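Long-range contacts in disease resistance protein RRS1 (Arabidopsis thaliana, PDB 5W3X), which binds W-box DNA as a WRKY transcription factor and, together with RPS4, confers resistance to fungal and bacterial pathogens: residues 16-21 with 68-73; 40-45 with 74-79. All blocks are in the same frame, centred on the assembly; numbering follows the deposited sequence.

Contact 1 of 2, residues 16-21 with 68-73; sequences EGDLWT and ITYLSE
The Tyr70 ring is met at its edge, near its plane, by Asp18, whose OD2 lies 3.1 Å from Tyr70 CE2; the Trp20 indole, with Leu19 CB against one face and offset toward the rim, turns instead to the zinc ligand His74 and stacks on its ring. Asp18 and Tyr70 approach tip to tip, carboxylate and phenol planes 36° apart. Tyr70 leaves strand 66-71 with CG anti to its carbonyl carbon (chi1 -66°), which carries the hydroxyl across to the acidic loop. A long, flat side chain suits this place, since it can span facing backbones that stay far apart: the CA atoms of Asp18 and Tyr70 are separated by 10.7 Å. Glu16 comes in two residues earlier. Its chain bends at chi2 (-70°), so that OE1 comes 3.3 Å from Tyr70 OH, while its methylene CG packs obliquely on the tip of Ile68, 3.6 Å from CD1. Ile68 can offer that methyl because its CG1 branch is extended. The strongest partner of both acids is Lys54, on the adjacent strand 53-58, which forms salt bridges with Asp18 OD2 and Glu16 OE1. The chemistry is that of a surface charge cluster with the phenol nearby: one ammonium group would offset two carboxylates, probably favouring their ionised forms, and these salt bridges, with the Glu16-Ile68 packing, link the N-terminal loop to the WRKY sheet.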
ATOM      1  N   GLU B  16      10.058   5.649 -27.301  1.00 84.85           N
ATOM      2  CA  GLU B  16       9.996   4.253 -26.907  1.00 85.80           C
ATOM      3  C   GLU B  16       9.418   3.391 -28.023  1.00 89.35           C
ATOM      4  O   GLU B  16       8.516   3.810 -28.753  1.00 91.95           O
ATOM      5  CB  GLU B  16       9.158   4.102 -25.631  1.00 86.73           C
ATOM      6  CG  GLU B  16       9.648   3.026 -24.670  1.00 90.34           C
ATOM      7  CD  GLU B  16       9.431   1.614 -25.188  1.00 96.23           C
ATOM      8  OE1 GLU B  16      10.178   0.703 -24.770  1.00 98.64           O
ATOM      9  OE2 GLU B  16       8.511   1.412 -26.009  1.00 98.58           O
ATOM     10  N   GLY B  17       9.973   2.195 -28.162  1.00 86.50           N
ATOM     11  CA  GLY B  17       9.508   1.228 -29.133  1.00 80.76           C
ATOM     12  C   GLY B  17       9.953  -0.142 -28.683  1.00 75.16           C
ATOM     13  O   GLY B  17      11.086  -0.310 -28.245  1.00 73.90           O
ATOM     14  N   ASP B  18       9.063  -1.118 -28.794  1.00 78.43           N
ATOM     15  CA  ASP B  18       9.339  -2.482 -28.361  1.00 74.64           C
ATOM     16  C   ASP B  18       8.764  -3.466 -29.351  1.00 72.97           C
ATOM     17  O   ASP B  18       7.697  -3.235 -29.910  1.00 75.30           O
ATOM     18  CB  ASP B  18       8.744  -2.756 -26.980  1.00 78.66           C
ATOM     19  CG  ASP B  18       9.798  -2.914 -25.918  1.00 85.13           C
ATOM     20  OD1 ASP B  18      10.963  -2.560 -26.189  1.00 89.41           O
ATOM     21  OD2 ASP B  18       9.469  -3.381 -24.807  1.00 86.45           O
ATOM     22  N   LEU B  19       9.473  -4.564 -29.576  1.00 72.53           N
ATOM     23  CA  LEU B  19       8.972  -5.608 -30.457  1.00 76.60           C
ATOM     24  C   LEU B  19       7.929  -6.456 -29.727  1.00 78.29           C
ATOM     25  O   LEU B  19       7.435  -7.444 -30.269  1.00 84.78           O
ATOM     26  CB  LEU B  19      10.120  -6.486 -30.964  1.00 75.91           C
ATOM     27  N   TRP B  20       7.590  -6.060 -28.500  1.00 68.32           N
ATOM     28  CA  TRP B  20       6.738  -6.882 -27.645  1.00 63.65           C
ATOM     29  C   TRP B  20       5.452  -6.199 -27.179  1.00 60.80           C
ATOM     30  O   TRP B  20       5.232  -5.019 -27.442  1.00 59.03           O
ATOM     31  CB  TRP B  20       7.542  -7.328 -26.431  1.00 63.79           C
ATOM     32  CG  TRP B  20       8.868  -7.893 -26.806  1.00 70.60           C
ATOM     33  CD1 TRP B  20      10.054  -7.221 -26.873  1.00 72.45           C
ATOM     34  CD2 TRP B  20       9.149  -9.243 -27.187  1.00 72.33           C
ATOM     35  NE1 TRP B  20      11.059  -8.073 -27.260  1.00 73.94           N
ATOM     36  CE2 TRP B  20      10.530  -9.321 -27.457  1.00 75.28           C
ATOM     37  CE3 TRP B  20       8.368 -10.394 -27.318  1.00 72.50           C
ATOM     38  CZ2 TRP B  20      11.147 -10.506 -27.852  1.00 76.49           C
ATOM     39  CZ3 TRP B  20       8.982 -11.570 -27.711  1.00 76.59           C
ATOM     40  CH2 TRP B  20      10.358 -11.617 -27.972  1.00 77.19           C
ATOM     41  N   THR B  21       4.603  -6.966 -26.498  1.00 62.76           N
ATOM     42  CA  THR B  21       3.357  -6.455 -25.935  1.00 65.49           C
ATOM     43  C   THR B  21       3.379  -6.517 -24.407  1.00 64.82           C
ATOM     44  O   THR B  21       3.842  -7.498 -23.822  1.00 55.82           O
ATOM     45  CB  THR B  21       2.137  -7.231 -26.456  1.00 70.41           C
ATOM     46  OG1 THR B  21       2.360  -8.637 -26.301  1.00 74.16           O
ATOM     47  CG2 THR B  21       1.899  -6.915 -27.923  1.00 75.26           C
ATOM     48  N   ILE B  68      15.454   2.577 -19.480  1.00 42.93           N
ATOM     49  CA  ILE B  68      14.609   1.397 -19.562  1.00 43.92           C
ATOM     50  C   ILE B  68      15.393   0.151 -19.193  1.00 46.82           C
ATOM     51  O   ILE B  68      16.477  -0.088 -19.725  1.00 51.29           O
ATOM     52  CB  ILE B  68      14.008   1.226 -20.964  1.00 47.57           C
ATOM     53  CG1 ILE B  68      13.295   2.510 -21.394  1.00 48.30           C
ATOM     54  CG2 ILE B  68      13.052   0.041 -20.986  1.00 48.16           C
ATOM     55  CD1 ILE B  68      12.594   2.405 -22.733  1.00 50.83           C
ATOM     56  N   THR B  69      14.848  -0.639 -18.275  1.00 46.05           N
ATOM     57  CA  THR B  69      15.467  -1.903 -17.891  1.00 44.17           C
ATOM     58  C   THR B  69      14.566  -3.080 -18.246  1.00 47.40           C
ATOM     59  O   THR B  69      13.399  -3.106 -17.876  1.00 47.44           O
ATOM     60  CB  THR B  69      15.769  -1.945 -16.389  1.00 48.78           C
ATOM     61  OG1 THR B  69      16.653  -0.874 -16.051  1.00 52.52           O
ATOM     62  CG2 THR B  69      16.410  -3.278 -16.008  1.00 51.40           C
ATOM     63  N   TYR B  70      15.107  -4.047 -18.978  1.00 50.89           N
ATOM     64  CA  TYR B  70      14.374  -5.265 -19.299  1.00 53.41           C
ATOM     65  C   TYR B  70      14.893  -6.428 -18.466  1.00 57.75           C
ATOM     66  O   TYR B  70      16.101  -6.637 -18.387  1.00 61.93           O
ATOM     67  CB  TYR B  70      14.506  -5.601 -20.778  1.00 52.96           C
ATOM     68  CG  TYR B  70      13.852  -4.617 -21.711  1.00 52.41           C
ATOM     69  CD1 TYR B  70      14.541  -3.510 -22.176  1.00 55.37           C
ATOM     70  CD2 TYR B  70      12.553  -4.813 -22.153  1.00 50.84           C
ATOM     71  CE1 TYR B  70      13.946  -2.614 -23.040  1.00 53.96           C
ATOM     72  CE2 TYR B  70      11.955  -3.929 -23.013  1.00 48.34           C
ATOM     73  CZ  TYR B  70      12.652  -2.831 -23.453  1.00 52.29           C
ATOM     74  OH  TYR B  70      12.053  -1.947 -24.309  1.00 55.15           O
ATOM     75  N   LEU B  71      13.996  -7.184 -17.846  1.00 54.79           N
ATOM     76  CA  LEU B  71      14.426  -8.348 -17.076  1.00 56.87           C
ATOM     77  C   LEU B  71      13.719  -9.638 -17.506  1.00 54.64           C
ATOM     78  O   LEU B  71      12.522  -9.637 -17.806  1.00 54.91           O
ATOM     79  CB  LEU B  71      14.234  -8.099 -15.585  1.00 61.57           C
ATOM     80  CG  LEU B  71      15.298  -7.146 -15.027  1.00 67.13           C
ATOM     81  CD1 LEU B  71      15.136  -6.989 -13.541  1.00 66.92           C
ATOM     82  CD2 LEU B  71      16.705  -7.644 -15.353  1.00 68.95           C
ATOM     83  N   SER B  72      14.501 -10.718 -17.539  1.00 64.52           N
ATOM     84  CA  SER B  72      14.092 -12.045 -18.010  1.00 64.35           C
ATOM     85  C   SER B  72      13.735 -12.051 -19.498  1.00 67.27           C
ATOM     86  O   SER B  72      13.415 -11.024 -20.093  1.00 66.69           O
ATOM     87  CB  SER B  72      12.918 -12.587 -17.189  1.00 62.36           C
ATOM     88  N   GLU B  73      13.786 -13.234 -20.093  1.00 76.26           N
ATOM     89  CA  GLU B  73      13.618 -13.370 -21.532  1.00 82.18           C
ATOM     90  C   GLU B  73      12.205 -13.827 -21.851  1.00 76.79           C
ATOM     91  O   GLU B  73      11.592 -14.559 -21.073  1.00 81.33           O
ATOM     92  CB  GLU B  73      14.646 -14.359 -22.101  1.00 92.62           C
ATOM     93  CG  GLU B  73      16.100 -14.071 -21.702  1.00101.97           C
ATOM     94  CD  GLU B  73      16.427 -14.451 -20.259  1.00109.60           C
ATOM     95  OE1 GLU B  73      15.544 -15.004 -19.568  1.00112.68           O
ATOM     96  OE2 GLU B  73      17.561 -14.174 -19.812  1.00113.09           O
TER

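Contact 2 of 2, residues 40-45 with 74-79. With ZN (zinc ion), chain G.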
ATOM      1  N   TYR B  40       6.065  -2.711 -16.010  1.00 39.65           N
ATOM      2  CA  TYR B  40       5.322  -3.492 -16.990  1.00 37.84           C
ATOM      3  C   TYR B  40       5.747  -4.952 -16.903  1.00 41.82           C
ATOM      4  O   TYR B  40       6.872  -5.256 -16.501  1.00 42.50           O
ATOM      5  CB  TYR B  40       5.567  -2.979 -18.416  1.00 38.40           C
ATOM      6  CG  TYR B  40       5.209  -1.536 -18.632  1.00 44.32           C
ATOM      7  CD1 TYR B  40       6.099  -0.527 -18.284  1.00 40.99           C
ATOM      8  CD2 TYR B  40       3.987  -1.174 -19.194  1.00 45.11           C
ATOM      9  CE1 TYR B  40       5.786   0.797 -18.471  1.00 41.73           C
ATOM     10  CE2 TYR B  40       3.665   0.160 -19.387  1.00 44.52           C
ATOM     11  CZ  TYR B  40       4.575   1.139 -19.020  1.00 47.56           C
ATOM     12  OH  TYR B  40       4.279   2.469 -19.199  1.00 49.23           O
ATOM     13  N   ARG B  41       4.845  -5.841 -17.312  1.00 40.25           N
ATOM     14  CA  ARG B  41       5.112  -7.276 -17.431  1.00 40.45           C
ATOM     15  C   ARG B  41       4.527  -7.700 -18.766  1.00 45.17           C
ATOM     16  O   ARG B  41       3.786  -6.918 -19.359  1.00 46.03           O
ATOM     17  CB  ARG B  41       4.512  -8.038 -16.245  1.00 38.09           C
ATOM     18  CG  ARG B  41       3.022  -7.759 -15.966  1.00 35.73           C
ATOM     19  CD  ARG B  41       2.097  -8.754 -16.687  1.00 44.31           C
ATOM     20  NE  ARG B  41       0.702  -8.604 -16.279  1.00 42.79           N
ATOM     21  CZ  ARG B  41      -0.341  -8.966 -17.017  1.00 45.06           C
ATOM     22  NH1 ARG B  41      -0.158  -9.481 -18.222  1.00 46.89           N
ATOM     23  NH2 ARG B  41      -1.571  -8.794 -16.556  1.00 37.50           N
ATOM     24  N   CYS B  42       4.902  -8.863 -19.294  1.00 41.14           N
ATOM     25  CA  CYS B  42       4.446  -9.268 -20.630  1.00 43.39           C
ATOM     26  C   CYS B  42       2.945  -9.559 -20.747  1.00 47.60           C
ATOM     27  O   CYS B  42       2.323 -10.074 -19.823  1.00 44.68           O
ATOM     28  CB  CYS B  42       5.212 -10.506 -21.116  1.00 39.39           C
ATOM     29  SG  CYS B  42       4.758 -10.973 -22.821  1.00 55.95           S
ATOM     30  N   ALA B  43       2.368  -9.244 -21.900  1.00 52.13           N
ATOM     31  CA  ALA B  43       0.957  -9.540 -22.138  1.00 54.79           C
ATOM     32  C   ALA B  43       0.677 -11.046 -22.136  1.00 53.82           C
ATOM     33  O   ALA B  43      -0.473 -11.466 -22.008  1.00 51.21           O
ATOM     34  CB  ALA B  43       0.504  -8.927 -23.452  1.00 50.96           C
ATOM     35  N   TYR B  44       1.724 -11.856 -22.272  1.00 54.37           N
ATOM     36  CA  TYR B  44       1.572 -13.311 -22.273  1.00 54.28           C
ATOM     37  C   TYR B  44       2.118 -13.939 -20.994  1.00 53.67           C
ATOM     38  O   TYR B  44       2.513 -15.107 -20.984  1.00 49.42           O
ATOM     39  CB  TYR B  44       2.274 -13.919 -23.491  1.00 54.84           C
ATOM     40  CG  TYR B  44       1.808 -13.327 -24.798  1.00 60.90           C
ATOM     41  CD1 TYR B  44       0.618 -13.744 -25.390  1.00 64.10           C
ATOM     42  CD2 TYR B  44       2.548 -12.337 -25.433  1.00 59.89           C
ATOM     43  CE1 TYR B  44       0.181 -13.195 -26.590  1.00 66.30           C
ATOM     44  CE2 TYR B  44       2.122 -11.781 -26.628  1.00 67.21           C
ATOM     45  CZ  TYR B  44       0.941 -12.211 -27.204  1.00 71.37           C
ATOM     46  OH  TYR B  44       0.531 -11.649 -28.394  1.00 72.54           O
ATOM     47  N   LYS B  45       2.101 -13.177 -19.904  1.00 50.87           N
ATOM     48  CA  LYS B  45       2.519 -13.707 -18.616  1.00 50.46           C
ATOM     49  C   LYS B  45       1.629 -14.861 -18.173  1.00 48.45           C
ATOM     50  O   LYS B  45       2.104 -15.849 -17.628  1.00 51.73           O
ATOM     51  CB  LYS B  45       2.496 -12.615 -17.549  1.00 49.58           C
ATOM     52  CG  LYS B  45       2.818 -13.122 -16.142  1.00 49.67           C
ATOM     53  CD  LYS B  45       2.911 -11.974 -15.148  1.00 51.02           C
ATOM     54  CE  LYS B  45       3.267 -12.466 -13.761  1.00 50.98           C
ATOM     55  NZ  LYS B  45       4.495 -13.302 -13.795  1.00 54.98           N
ATOM     56  N   HIS B  74      11.687 -13.393 -22.992  1.00 70.17           N
ATOM     57  CA  HIS B  74      10.393 -13.874 -23.450  1.00 70.59           C
ATOM     58  C   HIS B  74      10.491 -15.349 -23.827  1.00 70.81           C
ATOM     59  O   HIS B  74      11.483 -15.772 -24.418  1.00 70.35           O
ATOM     60  CB  HIS B  74       9.902 -13.052 -24.637  1.00 69.39           C
ATOM     61  CG  HIS B  74       9.592 -11.629 -24.300  1.00 65.75           C
ATOM     62  ND1 HIS B  74       8.316 -11.198 -24.001  1.00 64.73           N
ATOM     63  CD2 HIS B  74      10.387 -10.536 -24.222  1.00 66.26           C
ATOM     64  CE1 HIS B  74       8.340  -9.900 -23.755  1.00 65.98           C
ATOM     65  NE2 HIS B  74       9.584  -9.474 -23.881  1.00 66.71           N
ATOM     66  N   ASN B  75       9.477 -16.132 -23.467  1.00 72.36           N
ATOM     67  CA  ASN B  75       9.447 -17.554 -23.824  1.00 66.83           C
ATOM     68  C   ASN B  75       8.510 -17.816 -24.994  1.00 66.23           C
ATOM     69  O   ASN B  75       7.811 -18.826 -25.031  1.00 73.04           O
ATOM     70  CB  ASN B  75       9.041 -18.412 -22.617  1.00 70.19           C
ATOM     71  CG  ASN B  75       7.609 -18.154 -22.152  1.00 76.28           C
ATOM     72  OD1 ASN B  75       6.928 -17.251 -22.646  1.00 79.29           O
ATOM     73  ND2 ASN B  75       7.153 -18.944 -21.183  1.00 73.71           N
ATOM     74  N   HIS B  76       8.510 -16.905 -25.958  1.00 67.49           N
ATOM     75  CA  HIS B  76       7.625 -17.003 -27.114  1.00 72.91           C
ATOM     76  C   HIS B  76       8.109 -16.042 -28.195  1.00 77.49           C
ATOM     77  O   HIS B  76       8.813 -15.079 -27.892  1.00 72.76           O
ATOM     78  CB  HIS B  76       6.185 -16.685 -26.712  1.00 68.81           C
ATOM     79  CG  HIS B  76       6.027 -15.328 -26.107  1.00 71.06           C
ATOM     80  ND1 HIS B  76       5.745 -14.208 -26.860  1.00 71.63           N
ATOM     81  CD2 HIS B  76       6.142 -14.903 -24.827  1.00 68.47           C
ATOM     82  CE1 HIS B  76       5.681 -13.155 -26.066  1.00 68.17           C
ATOM     83  NE2 HIS B  76       5.913 -13.551 -24.828  1.00 67.76           N
ATOM     84  N   PRO B  77       7.750 -16.302 -29.464  1.00 79.92           N
ATOM     85  CA  PRO B  77       8.189 -15.395 -30.530  1.00 82.94           C
ATOM     86  C   PRO B  77       7.549 -14.015 -30.426  1.00 83.54           C
ATOM     87  O   PRO B  77       6.588 -13.841 -29.677  1.00 80.90           O
ATOM     88  CB  PRO B  77       7.736 -16.109 -31.812  1.00 88.62           C
ATOM     89  CG  PRO B  77       6.630 -17.022 -31.375  1.00 86.00           C
ATOM     90  CD  PRO B  77       7.020 -17.469 -29.996  1.00 85.32           C
ATOM     91  N   ARG B  78       8.079 -13.055 -31.180  1.00 84.91           N
ATOM     92  CA  ARG B  78       7.509 -11.714 -31.241  1.00 88.19           C
ATOM     93  C   ARG B  78       6.067 -11.759 -31.741  1.00 87.96           C
ATOM     94  O   ARG B  78       5.758 -12.484 -32.682  1.00 92.57           O
ATOM     95  CB  ARG B  78       8.353 -10.812 -32.148  1.00 91.19           C
ATOM     96  CG  ARG B  78       9.832 -10.762 -31.794  1.00 91.69           C
ATOM     97  CD  ARG B  78      10.606  -9.913 -32.792  1.00 91.85           C
ATOM     98  N   PRO B  79       5.181 -10.978 -31.108  1.00 90.86           N
ATOM     99  CA  PRO B  79       3.759 -10.925 -31.473  1.00 95.58           C
ATOM    100  C   PRO B  79       3.513 -10.385 -32.883  1.00103.22           C
ATOM    101  O   PRO B  79       3.323  -9.182 -33.062  1.00103.94           O
ATOM    102  CB  PRO B  79       3.162  -9.984 -30.417  1.00 91.63           C
ATOM    103  CG  PRO B  79       4.317  -9.191 -29.910  1.00 88.48           C
ATOM    104  CD  PRO B  79       5.483 -10.123 -29.948  1.00 88.52           C
TER
HETATM  105 ZN    ZN G1301       6.578 -12.331 -23.205  1.00 54.42          ZN
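Cys42 SG is gripped twice: it binds the zinc ion at 2.3 Å and accepts the backbone N-H of Tyr44 at 3.2 Å, in a nearly straight bond (168°). The sulfur stands anti to its own backbone N, directed at the metal, while the type I turn from Cys42 to Lys45 brings the Tyr44 amide round to it. Cys42 O is held twice as well, by Lys45 N and by Arg41 NH1. From 74-79, the two histidines use different nitrogens: His74 ND1 lies 2.2 Å from zinc and His76 NE2 2.1 Å. Cys50 SG completes the four-ligand site. The His76 ring is helped into place by the zinc on one side and, through ND1, by Pro77 O, to which it donates at 3.0 Å, although the donor sits above the carbonyl plane. To reach the metal, His76 takes the crowded first torsion, CG between backbone N and carbonyl carbon (chi1 58°). Tyr44 CG then lies over one face of its ring and His74 CB over the other, each toward the rim. In an offset edge-to-face pair, planes 64° apart, the edge of Tyr44 is turned to the face of His76, with Tyr44 CD2 only 3.3 Å from His76 CE1. Farther out, Pro79 CB meets the Tyr44 ring edge, 3.7 Å from OH. Arg41 also reaches another protein chain of the assembly, to which its NE is hydrogen-bonded. This is the C-X7-C-X23-H-X-H zinc site of a WRKY domain. The N-H to sulfur bond would spread the charge of the thiolate, and the Pro77 carbonyl probably makes His76 a richer electron donor to the metal.

In the fold
The two contacts interlock along the chain, their segments coming in the order 16-21, 40-45, 68-73, 74-79, so that contact 1 leads straight into contact 2 at residues 73 and 74. Their centres are 9 Å apart. Both reach the same four-stranded antiparallel sheet, contact 1 through the outer strand 66-71 and contact 2 through the inner strand 37-42, at the zinc-bearing end. They also touch directly: Thr21 O and Ala43 N, 3.0 Å apart, probably form a hydrogen bond, and Leu19 packs against the C-terminal tail. In this small WRKY domain the zinc joins the end of strand 37-42 to the loop after strand 66-71, and beside it lies the loop before strand 22-28, which carries the family's DNA-recognition signature, WRKYGQK.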